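Local coordinates for protein glutathione S-transferase (Bombyx mori, PDB 3AY8) that probably transfers glutathione to electrophilic compounds, working as a homodimer with the cytosolic glutathione transferase fold, at residues Arg93-Val96 with Asn97-Tyr101. Sequence-based numbering, arbitrary orientation.
Sequences RAVV and NQRLY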
loop_
_atom_site.group_PDB
_atom_site.type_symbol
_atom_site.label_atom_id
_atom_site.label_comp_id
_atom_site.label_asym_id
_atom_site.label_seq_id
_atom_site.Cartn_x
_atom_site.Cartn_y
_atom_site.Cartn_z
ATOM N N ARG A 93 3.473 16.030 -4.464
ATOM C CA ARG A 93 2.475 14.956 -4.529
ATOM C C ARG A 93 3.138 13.564 -4.400
ATOM O O ARG A 93 2.634 12.694 -3.693
ATOM C CB ARG A 93 1.650 15.063 -5.808
ATOM C CG ARG A 93 0.592 13.982 -5.977
ATOM C CD ARG A 93 -0.497 14.403 -6.945
ATOM N NE ARG A 93 -1.267 15.527 -6.413
ATOM C CZ ARG A 93 -2.560 15.745 -6.641
ATOM N NH1 ARG A 93 -3.254 14.907 -7.390
ATOM N NH2 ARG A 93 -3.165 16.797 -6.096
ATOM N N ALA A 94 4.273 13.372 -5.068
ATOM C CA ALA A 94 5.005 12.101 -5.004
ATOM C C ALA A 94 5.433 11.745 -3.582
ATOM O O ALA A 94 5.371 10.582 -3.182
ATOM C CB ALA A 94 6.212 12.133 -5.934
ATOM N N VAL A 95 5.828 12.749 -2.809
ATOM C CA VAL A 95 6.198 12.518 -1.426
ATOM C C VAL A 95 4.992 12.110 -0.579
ATOM O O VAL A 95 5.091 11.189 0.226
ATOM C CB VAL A 95 6.979 13.712 -0.815
ATOM C CG1 VAL A 95 7.357 13.424 0.625
ATOM C CG2 VAL A 95 8.273 13.964 -1.632
ATOM N N VAL A 96 3.858 12.775 -0.761
ATOM C CA VAL A 96 2.636 12.367 -0.058
ATOM C C VAL A 96 2.232 10.938 -0.477
ATOM O O VAL A 96 1.897 10.122 0.367
ATOM C CB VAL A 96 1.474 13.356 -0.306
ATOM C CG1 VAL A 96 0.164 12.807 0.260
ATOM C CG2 VAL A 96 1.797 14.729 0.299
ATOM N N ASN A 97 2.274 10.641 -1.776
ATOM C CA ASN A 97 1.926 9.297 -2.264
ATOM C C ASN A 97 2.843 8.256 -1.634
ATOM O O ASN A 97 2.399 7.185 -1.194
ATOM C CB ASN A 97 2.036 9.219 -3.787
ATOM C CG ASN A 97 0.867 9.890 -4.505
ATOM O OD1 ASN A 97 -0.187 10.170 -3.912
ATOM N ND2 ASN A 97 1.054 10.149 -5.793
ATOM N N GLN A 98 4.117 8.621 -1.582
ATOM C CA GLN A 98 5.159 7.788 -0.989
ATOM C C GLN A 98 4.820 7.443 0.461
ATOM O O GLN A 98 4.850 6.266 0.837
ATOM C CB GLN A 98 6.521 8.489 -1.085
ATOM C CG GLN A 98 7.724 7.660 -0.691
ATOM C CD GLN A 98 8.930 8.536 -0.357
ATOM O OE1 GLN A 98 8.962 9.217 0.676
ATOM N NE2 GLN A 98 9.906 8.538 -1.236
ATOM N N ARG A 99 4.481 8.454 1.275
ATOM C CA ARG A 99 4.106 8.189 2.666
ATOM C C ARG A 99 2.816 7.359 2.761
ATOM O O ARG A 99 2.679 6.538 3.665
ATOM C CB ARG A 99 3.956 9.488 3.490
ATOM C CG ARG A 99 5.129 10.456 3.411
ATOM C CD ARG A 99 6.477 9.878 3.773
ATOM N NE ARG A 99 7.378 10.939 4.235
ATOM C CZ ARG A 99 8.667 11.052 3.925
ATOM N NH1 ARG A 99 9.252 10.177 3.132
ATOM N NH2 ARG A 99 9.378 12.053 4.423
ATOM N N LEU A 100 1.883 7.587 1.839
ATOM C CA LEU A 100 0.648 6.792 1.786
ATOM C C LEU A 100 0.955 5.335 1.498
ATOM O O LEU A 100 0.422 4.455 2.167
ATOM C CB LEU A 100 -0.357 7.356 0.763
ATOM C CG LEU A 100 -1.015 8.694 1.150
ATOM C CD1 LEU A 100 -1.745 9.339 -0.049
ATOM C CD2 LEU A 100 -1.971 8.518 2.351
ATOM N N TYR A 101 1.824 5.072 0.519
ATOM C CA TYR A 101 2.218 3.693 0.230
ATOM C C TYR A 101 3.008 3.084 1.373
ATOM O O TYR A 101 2.848 1.912 1.664
ATOM C CB TYR A 101 2.966 3.557 -1.114
ATOM C CG TYR A 101 2.020 3.696 -2.289
ATOM C CD1 TYR A 101 1.084 2.698 -2.589
ATOM C CD2 TYR A 101 2.032 4.844 -3.073
ATOM C CE1 TYR A 101 0.196 2.850 -3.661
ATOM C CE2 TYR A 101 1.151 4.999 -4.126
ATOM C CZ TYR A 101 0.239 4.007 -4.416
ATOM O OH TYR A 101 -0.623 4.197 -5.475
#
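N97 lies one helical turn beyond R93, and its side chain illustrates how a helix can use its own backbone as a bed for a polar group. Its main-chain N gives a nearly straight hydrogen bond to R93 O (2.8 Å), the first of four i to i+4 bonds that continue through A94 to Q98, V95 to R99 and V96 to L100. With CG beside its own backbone N (chi1 -76°), the N97 side chain folds back along the helix: CB rests 3.5 Å from R93 O, and CG slightly nearer, 3.4 Å from R93 O. The two ends of the amide have different partners: N97 ND2 lies 3.9 Å from R93 CG, while OD1 accepts a hydrogen bond from the Y86 hydroxyl. Replacing N97 by an alanine is likely to leave the Y86 hydroxyl without this acceptor and to open a gap beside R93 CG. The R93 guanidinium, its plane 68° from that of the amide, travels on to a salt bridge with D77. On other sides of the same turns, V96 and L100 run side by side, CG1 to CD1 at 4.0 Å, and V95 CG1 sits 4.3 Å above the centre of the R99 guanidinium, whose NE bonds to V151 O. These residues belong to helix 90-120, which opens the all-helical C-terminal domain of the GST fold; L100 packs between helices 68-79 and 158-173, and on the dimer side A94 and Q98 meet L65 on strand 63-66 of the second subunit.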